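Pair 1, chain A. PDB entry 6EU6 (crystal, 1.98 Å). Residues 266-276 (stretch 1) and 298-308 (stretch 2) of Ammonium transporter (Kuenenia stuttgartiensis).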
# COMPACT_ATOMS: atom_id res chain seq x y z
N ALA A 266 17.00 -7.08 15.65
CA ALA A 266 15.84 -6.74 14.84
C ALA A 266 14.62 -7.69 15.06
O ALA A 266 13.47 -7.22 15.15
CB ALA A 266 16.24 -6.70 13.37
N GLY A 267 14.88 -9.00 15.17
CA GLY A 267 13.84 -10.03 15.24
C GLY A 267 12.89 -9.77 16.40
O GLY A 267 11.67 -9.74 16.23
N SER A 268 13.47 -9.51 17.55
CA SER A 268 12.70 -9.31 18.78
C SER A 268 12.01 -7.98 18.77
O SER A 268 10.96 -7.85 19.37
CB SER A 268 13.59 -9.45 20.02
OG SER A 268 13.92 -10.80 20.11
N LEU A 269 12.61 -6.96 18.14
CA LEU A 269 11.94 -5.67 18.04
C LEU A 269 10.65 -5.81 17.21
O LEU A 269 9.59 -5.29 17.56
CB LEU A 269 12.86 -4.65 17.41
CG LEU A 269 12.20 -3.32 17.06
CD1 LEU A 269 11.85 -2.57 18.32
CD2 LEU A 269 13.15 -2.49 16.21
N PHE A 270 10.74 -6.53 16.08
CA PHE A 270 9.53 -6.76 15.26
C PHE A 270 8.50 -7.53 16.01
O PHE A 270 7.31 -7.18 16.03
CB PHE A 270 9.84 -7.59 13.98
CG PHE A 270 10.86 -6.95 13.02
CD1 PHE A 270 10.80 -5.65 12.69
CD2 PHE A 270 11.79 -7.73 12.40
CE1 PHE A 270 11.72 -5.06 11.83
CE2 PHE A 270 12.71 -7.16 11.54
CZ PHE A 270 12.65 -5.82 11.24
N THR A 271 8.95 -8.61 16.68
CA THR A 271 8.02 -9.42 17.49
C THR A 271 7.22 -8.54 18.43
O THR A 271 6.04 -8.70 18.59
CB THR A 271 8.79 -10.53 18.25
OG1 THR A 271 9.39 -11.38 17.30
CG2 THR A 271 7.89 -11.35 19.15
N ALA A 272 7.90 -7.64 19.12
CA ALA A 272 7.24 -6.87 20.10
C ALA A 272 6.19 -5.90 19.48
O ALA A 272 5.12 -5.72 20.05
CB ALA A 272 8.28 -6.13 20.91
N ILE A 273 6.57 -5.23 18.36
CA ILE A 273 5.69 -4.33 17.66
C ILE A 273 4.42 -5.07 17.25
O ILE A 273 3.32 -4.63 17.55
CB ILE A 273 6.41 -3.68 16.46
CG1 ILE A 273 7.47 -2.72 17.03
CG2 ILE A 273 5.38 -2.93 15.64
CD1 ILE A 273 8.47 -2.23 16.02
N LEU A 274 4.59 -6.20 16.59
CA LEU A 274 3.45 -6.92 16.12
C LEU A 274 2.57 -7.47 17.28
O LEU A 274 1.35 -7.47 17.17
CB LEU A 274 3.88 -8.05 15.19
CG LEU A 274 4.62 -7.79 13.90
CD1 LEU A 274 4.59 -9.11 13.10
CD2 LEU A 274 3.96 -6.70 13.14
N ALA A 275 3.22 -7.95 18.35
CA ALA A 275 2.49 -8.39 19.55
C ALA A 275 1.68 -7.28 20.17
O ALA A 275 0.55 -7.47 20.58
CB ALA A 275 3.41 -9.00 20.59
N GLY A 276 2.19 -6.07 20.17
CA GLY A 276 1.40 -4.97 20.65
C GLY A 276 0.20 -4.63 19.81
O GLY A 276 -0.85 -4.32 20.37
N ILE A 298 3.58 -3.34 28.20
CA ILE A 298 3.48 -4.63 28.84
C ILE A 298 3.57 -5.78 27.82
O ILE A 298 4.28 -6.77 28.02
CB ILE A 298 2.14 -4.73 29.54
CG1 ILE A 298 2.08 -3.82 30.75
CG2 ILE A 298 1.87 -6.20 29.99
CD1 ILE A 298 0.62 -3.63 31.24
N THR A 299 2.84 -5.63 26.69
CA THR A 299 2.83 -6.68 25.68
C THR A 299 4.18 -6.83 25.01
O THR A 299 4.65 -7.94 24.76
CB THR A 299 1.76 -6.45 24.61
OG1 THR A 299 0.49 -6.24 25.25
CG2 THR A 299 1.71 -7.63 23.54
N GLY A 300 4.83 -5.73 24.72
CA GLY A 300 6.12 -5.76 24.08
C GLY A 300 7.17 -6.64 24.82
O GLY A 300 7.81 -7.51 24.26
N ILE A 301 7.37 -6.34 26.09
CA ILE A 301 8.25 -7.12 26.96
C ILE A 301 7.75 -8.56 27.12
O ILE A 301 8.53 -9.49 26.98
CB ILE A 301 8.34 -6.40 28.32
CG1 ILE A 301 9.11 -5.09 28.12
CG2 ILE A 301 9.03 -7.23 29.38
CD1 ILE A 301 8.81 -4.10 29.20
N LEU A 302 6.48 -8.77 27.44
CA LEU A 302 6.04 -10.13 27.70
C LEU A 302 6.15 -10.99 26.44
O LEU A 302 6.39 -12.23 26.51
CB LEU A 302 4.62 -10.19 28.21
CG LEU A 302 4.39 -9.58 29.60
CD1 LEU A 302 2.93 -9.70 30.00
CD2 LEU A 302 5.21 -10.37 30.57
N ALA A 303 5.97 -10.36 25.28
CA ALA A 303 6.01 -11.14 24.04
C ALA A 303 7.44 -11.61 23.72
O ALA A 303 7.65 -12.71 23.22
CB ALA A 303 5.44 -10.34 22.88
N ILE A 304 8.43 -10.77 24.05
CA ILE A 304 9.81 -11.10 23.84
C ILE A 304 10.22 -12.22 24.83
O ILE A 304 10.97 -13.11 24.43
CB ILE A 304 10.70 -9.87 24.04
CG1 ILE A 304 10.49 -8.90 22.87
CG2 ILE A 304 12.18 -10.25 24.13
CD1 ILE A 304 11.15 -7.55 23.14
N ILE A 305 9.69 -12.17 26.07
CA ILE A 305 10.01 -13.19 27.05
C ILE A 305 9.44 -14.50 26.51
O ILE A 305 10.10 -15.55 26.49
CB ILE A 305 9.46 -12.83 28.42
CG1 ILE A 305 10.30 -11.67 28.98
CG2 ILE A 305 9.47 -14.06 29.37
CD1 ILE A 305 9.67 -10.93 30.14
N ALA A 306 8.18 -14.44 26.10
CA ALA A 306 7.53 -15.58 25.51
C ALA A 306 8.21 -16.15 24.31
O ALA A 306 8.35 -17.39 24.18
CB ALA A 306 6.09 -15.30 25.23
N GLU A 307 8.68 -15.29 23.42
CA GLU A 307 9.34 -15.77 22.23
C GLU A 307 10.58 -16.63 22.60
O GLU A 307 10.78 -17.71 22.03
CB GLU A 307 9.79 -14.57 21.43
CG GLU A 307 10.71 -14.83 20.29
CD GLU A 307 11.22 -13.52 19.63
OE1 GLU A 307 11.86 -12.64 20.26
OE2 GLU A 307 10.94 -13.34 18.44
N GLY A 308 11.39 -16.15 23.56
CA GLY A 308 12.52 -16.89 24.04
C GLY A 308 12.16 -18.19 24.76
O GLY A 308 12.84 -19.20 24.61

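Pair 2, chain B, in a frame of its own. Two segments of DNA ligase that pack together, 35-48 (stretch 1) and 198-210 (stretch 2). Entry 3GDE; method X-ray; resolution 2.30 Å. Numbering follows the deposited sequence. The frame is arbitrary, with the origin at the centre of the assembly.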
# COMPACT_ATOMS: atom_id res chain seq x y z
N LYS B 35 6.94 8.98 26.33
CA LYS B 35 6.30 9.02 27.64
C LYS B 35 5.25 7.93 27.81
O LYS B 35 4.57 7.83 28.85
CB LYS B 35 5.71 10.41 27.88
CG LYS B 35 6.76 11.50 27.91
CD LYS B 35 6.13 12.87 28.00
CE LYS B 35 7.18 13.97 27.91
NZ LYS B 35 8.04 13.82 26.68
N ILE B 36 5.11 7.10 26.78
CA ILE B 36 4.23 5.96 26.84
C ILE B 36 5.01 4.77 27.43
O ILE B 36 6.04 4.37 26.88
CB ILE B 36 3.63 5.61 25.46
CG1 ILE B 36 3.01 6.87 24.83
CG2 ILE B 36 2.61 4.49 25.61
CD1 ILE B 36 2.64 6.74 23.37
N GLU B 37 4.52 4.24 28.54
CA GLU B 37 5.17 3.11 29.20
C GLU B 37 4.54 1.78 28.83
O GLU B 37 5.24 0.79 28.72
CB GLU B 37 5.19 3.29 30.73
CG GLU B 37 6.36 4.15 31.23
CD GLU B 37 7.74 3.58 30.84
OE1 GLU B 37 7.92 2.33 30.74
OE2 GLU B 37 8.66 4.40 30.65
N ASP B 38 3.23 1.77 28.63
CA ASP B 38 2.53 0.56 28.23
C ASP B 38 2.80 0.28 26.76
O ASP B 38 2.44 1.09 25.90
CB ASP B 38 1.03 0.68 28.52
CG ASP B 38 0.28 -0.58 28.15
OD1 ASP B 38 0.14 -0.86 26.95
OD2 ASP B 38 -0.17 -1.31 29.05
N GLU B 39 3.42 -0.86 26.49
CA GLU B 39 3.95 -1.13 25.15
C GLU B 39 2.87 -1.36 24.07
O GLU B 39 3.14 -1.18 22.88
CB GLU B 39 5.03 -2.23 25.16
CG GLU B 39 4.56 -3.63 25.50
CD GLU B 39 5.71 -4.65 25.55
OE1 GLU B 39 6.74 -4.37 26.23
OE2 GLU B 39 5.58 -5.73 24.92
N ARG B 40 1.66 -1.73 24.49
CA ARG B 40 0.55 -1.89 23.55
C ARG B 40 -0.19 -0.59 23.25
O ARG B 40 -0.75 -0.46 22.16
CB ARG B 40 -0.40 -3.01 23.97
CG ARG B 40 -0.98 -2.88 25.33
CD ARG B 40 -0.88 -4.21 26.07
NE ARG B 40 -1.95 -5.13 25.70
CZ ARG B 40 -2.80 -5.67 26.57
NH1 ARG B 40 -2.71 -5.39 27.87
NH2 ARG B 40 -3.74 -6.51 26.15
N ASP B 41 -0.19 0.36 24.18
CA ASP B 41 -0.63 1.73 23.86
C ASP B 41 0.37 2.37 22.89
O ASP B 41 -0.03 3.13 22.02
CB ASP B 41 -0.76 2.62 25.11
CG ASP B 41 -1.95 2.26 25.98
OD1 ASP B 41 -1.96 2.68 27.15
OD2 ASP B 41 -2.88 1.56 25.53
N LEU B 42 1.66 2.08 23.07
CA LEU B 42 2.71 2.57 22.17
C LEU B 42 2.49 2.03 20.76
O LEU B 42 2.40 2.79 19.80
CB LEU B 42 4.13 2.20 22.67
CG LEU B 42 5.29 2.56 21.71
CD1 LEU B 42 5.35 4.06 21.39
CD2 LEU B 42 6.65 2.07 22.20
N TYR B 43 2.37 0.71 20.66
CA TYR B 43 2.06 0.00 19.43
C TYR B 43 0.84 0.60 18.74
O TYR B 43 0.90 0.99 17.58
CB TYR B 43 1.83 -1.48 19.73
CG TYR B 43 1.58 -2.32 18.50
CD1 TYR B 43 2.64 -2.98 17.86
CD2 TYR B 43 0.29 -2.46 17.98
CE1 TYR B 43 2.41 -3.76 16.72
CE2 TYR B 43 0.05 -3.24 16.85
CZ TYR B 43 1.12 -3.88 16.22
OH TYR B 43 0.88 -4.64 15.10
N ASP B 44 -0.26 0.68 19.47
CA ASP B 44 -1.49 1.22 18.91
C ASP B 44 -1.34 2.67 18.45
O ASP B 44 -1.80 3.02 17.37
CB ASP B 44 -2.64 1.08 19.90
CG ASP B 44 -3.13 -0.35 20.02
OD1 ASP B 44 -2.95 -1.14 19.07
OD2 ASP B 44 -3.70 -0.68 21.08
N VAL B 45 -0.68 3.50 19.25
CA VAL B 45 -0.51 4.92 18.89
C VAL B 45 0.29 5.08 17.58
O VAL B 45 -0.04 5.92 16.74
CB VAL B 45 0.11 5.75 20.07
CG1 VAL B 45 0.64 7.10 19.61
CG2 VAL B 45 -0.91 5.95 21.15
N VAL B 46 1.33 4.26 17.41
CA VAL B 46 2.18 4.35 16.23
C VAL B 46 1.38 3.97 14.97
O VAL B 46 1.42 4.69 13.96
CB VAL B 46 3.49 3.52 16.38
CG1 VAL B 46 4.21 3.41 15.04
CG2 VAL B 46 4.40 4.16 17.41
N LEU B 47 0.65 2.86 15.05
CA LEU B 47 -0.28 2.49 13.99
C LEU B 47 -1.33 3.57 13.77
O LEU B 47 -1.41 4.13 12.67
CB LEU B 47 -0.93 1.13 14.27
CG LEU B 47 -0.22 -0.06 13.62
CD1 LEU B 47 1.15 -0.32 14.22
CD2 LEU B 47 -1.08 -1.34 13.66
N PHE B 48 -2.11 3.88 14.81
CA PHE B 48 -3.23 4.81 14.71
C PHE B 48 -2.89 6.18 14.11
O PHE B 48 -3.66 6.71 13.31
CB PHE B 48 -3.95 4.98 16.06
CG PHE B 48 -4.63 3.72 16.56
CD1 PHE B 48 -4.60 2.54 15.83
CD2 PHE B 48 -5.33 3.74 17.76
CE1 PHE B 48 -5.23 1.39 16.29
CE2 PHE B 48 -5.97 2.61 18.23
CZ PHE B 48 -5.92 1.43 17.50
N ASN B 198 7.68 -4.92 8.39
CA ASN B 198 6.48 -4.24 7.88
C ASN B 198 5.40 -3.96 8.94
O ASN B 198 4.18 -3.99 8.66
CB ASN B 198 5.93 -4.99 6.65
CG ASN B 198 6.81 -4.78 5.43
OD1 ASN B 198 6.74 -3.74 4.78
ND2 ASN B 198 7.65 -5.77 5.13
N ASP B 199 5.86 -3.66 10.15
CA ASP B 199 5.02 -3.24 11.25
C ASP B 199 5.78 -2.19 12.06
O ASP B 199 6.65 -2.54 12.86
CB ASP B 199 4.65 -4.44 12.12
CG ASP B 199 3.59 -4.12 13.18
OD1 ASP B 199 3.41 -2.93 13.55
OD2 ASP B 199 2.94 -5.06 13.66
N LEU B 200 5.45 -0.91 11.84
CA LEU B 200 6.09 0.20 12.54
C LEU B 200 5.84 0.19 14.03
O LEU B 200 6.66 0.69 14.81
CB LEU B 200 5.67 1.55 11.96
CG LEU B 200 6.70 2.33 11.14
CD1 LEU B 200 6.27 3.78 11.00
CD2 LEU B 200 8.11 2.25 11.76
N GLY B 201 4.69 -0.34 14.43
CA GLY B 201 4.36 -0.51 15.84
C GLY B 201 5.31 -1.46 16.54
O GLY B 201 5.87 -1.13 17.59
N ARG B 202 5.51 -2.64 15.94
CA ARG B 202 6.49 -3.61 16.39
C ARG B 202 7.88 -2.98 16.49
O ARG B 202 8.60 -3.18 17.47
CB ARG B 202 6.53 -4.80 15.43
CG ARG B 202 6.74 -6.15 16.10
CD ARG B 202 8.08 -6.81 15.79
NE ARG B 202 7.99 -7.62 14.58
CZ ARG B 202 8.66 -8.74 14.33
NH1 ARG B 202 9.51 -9.25 15.22
NH2 ARG B 202 8.48 -9.36 13.16
N VAL B 203 8.26 -2.24 15.46
CA VAL B 203 9.55 -1.54 15.42
C VAL B 203 9.70 -0.53 16.58
O VAL B 203 10.76 -0.49 17.22
CB VAL B 203 9.80 -0.88 14.02
CG1 VAL B 203 10.98 0.08 14.05
CG2 VAL B 203 10.05 -1.95 12.97
N ALA B 204 8.66 0.25 16.84
CA ALA B 204 8.67 1.23 17.93
C ALA B 204 8.88 0.55 19.28
O ALA B 204 9.70 0.99 20.10
CB ALA B 204 7.39 2.05 17.93
N VAL B 205 8.15 -0.55 19.50
CA VAL B 205 8.26 -1.31 20.74
C VAL B 205 9.68 -1.87 20.94
O VAL B 205 10.20 -1.85 22.05
CB VAL B 205 7.18 -2.41 20.84
CG1 VAL B 205 7.38 -3.29 22.09
CG2 VAL B 205 5.78 -1.78 20.83
N VAL B 206 10.31 -2.34 19.87
CA VAL B 206 11.68 -2.84 19.97
C VAL B 206 12.63 -1.68 20.27
O VAL B 206 13.53 -1.82 21.09
CB VAL B 206 12.11 -3.63 18.70
CG1 VAL B 206 13.61 -3.97 18.72
CG2 VAL B 206 11.29 -4.91 18.59
N ALA B 207 12.39 -0.53 19.63
CA ALA B 207 13.19 0.66 19.86
C ALA B 207 13.07 1.15 21.30
O ALA B 207 14.04 1.62 21.86
CB ALA B 207 12.82 1.78 18.88
N LYS B 208 11.88 1.03 21.89
CA LYS B 208 11.65 1.40 23.27
C LYS B 208 12.42 0.49 24.24
O LYS B 208 13.11 0.96 25.14
CB LYS B 208 10.15 1.34 23.58
CG LYS B 208 9.76 1.68 25.02
CD LYS B 208 8.40 1.12 25.35
CE LYS B 208 7.89 1.61 26.70
NZ LYS B 208 8.84 1.38 27.81
N LYS B 209 12.28 -0.81 24.03
CA LYS B 209 12.80 -1.81 24.94
C LYS B 209 14.31 -2.03 24.81
O LYS B 209 14.98 -2.26 25.82
CB LYS B 209 12.06 -3.14 24.75
CG LYS B 209 10.58 -3.09 25.10
CD LYS B 209 9.92 -4.48 24.97
CE LYS B 209 10.34 -5.43 26.11
NZ LYS B 209 9.28 -6.43 26.48
N GLU B 210 14.83 -1.95 23.59
CA GLU B 210 16.20 -2.40 23.31
C GLU B 210 17.04 -1.40 22.51
O GLU B 210 18.20 -1.69 22.19
CB GLU B 210 16.19 -3.76 22.58
CG GLU B 210 15.49 -4.91 23.31
CD GLU B 210 16.24 -5.39 24.55
OE1 GLU B 210 15.58 -5.60 25.59
OE2 GLU B 210 17.48 -5.55 24.49

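Pair 1, from an ammonium transporter, and pair 2, from a DNA ligase, each bring two helices together in an oblique crossing, with the two chains running in broadly opposed directions. The angle between helix directions is 128° in pair 1 and 137° in pair 2, and the axes approach to 8.0 Å and 8.1 Å. Fourteen central residues superpose with an RMSD of 0.5 Å over N, CA and C.

Helices this close need a small residue where their backbones meet, and both pairs place a glycine there: Gly A300 matches Gly B201. In pair 1 the CA atoms of Ala A272 and Gly A300 lie 4.3 Å apart; in pair 2 the CA atoms of Tyr B43 and Gly B201 are separated by the same 4.3 Å. The residues facing the two glycines, Ala A272 and its match Tyr B43, could hardly differ more. Alanine adds just a methyl beside the glycine, its CB 3.7 Å from the O of Gly A300. Tyrosine fits by running its ring along the second helix, CD1 lying 3.3 Å from the C of Gly B201. A CB on Gly B201 would clash with CD1 of Tyr B43 and CD1 of Leu B47, so the bare glycine is what admits these larger side chains. The ring also carries its hydroxyl to the start of the second helix, where Tyr B43 OH donates a short hydrogen bond to Asp B199 OD2 (2.5 Å). The same aspartate caps that helix: its OD1 accepts from Arg B202 N at 3.2 Å and, weakly, from Gly B201 N at 3.0 Å.

One turn along, Ala A303 and Ala B204 occupy equivalent places, both pointing toward the partner helix. Opposite them, Ala A275 matches Val B46. In pair 1 two methyls meet closely, Ala A275 CB to Ala A303 CB at 3.3 Å; in pair 2 the branched valine reaches its alanine with CG2, 3.7 Å from Ala B204 CB, while its CG1 packs 3.9 Å from Leu B200 CB. Ile A304 and Val B205 also match, branched apolar residues that fill the flank: Ile A304 CD1 lies 3.9 Å from Ala A272 CB, and Val B205 CG2 is 4.1 Å from Tyr B43 CB.

Farther along the second helix, the polar contacts differ. Glu A307 matches Lys B208, and each points toward the first helix, but their surroundings differ. In pair 1 the carboxylate meets two small hydroxyl residues: Ser A268 OG donates to Glu A307 OE1 at 2.8 Å, and Thr A271 OG1 lies 2.7 Å from Glu A307 OE2. In pair 2 those positions hold Glu B39 and Leu B42. Leucine suits the long aliphatic part of the lysine, its CD2 packing 3.7 Å from Lys B208 CD, while the amine continues past it to form a salt bridge, Lys B208 NZ to Glu B37 OE1 at 3.2 Å. Glu B39 makes another salt bridge, its OE1 3.3 Å from Lys B209 NZ, with a weak hydrogen bond; Lys B209 matches Gly A308, which has no side chain to offer.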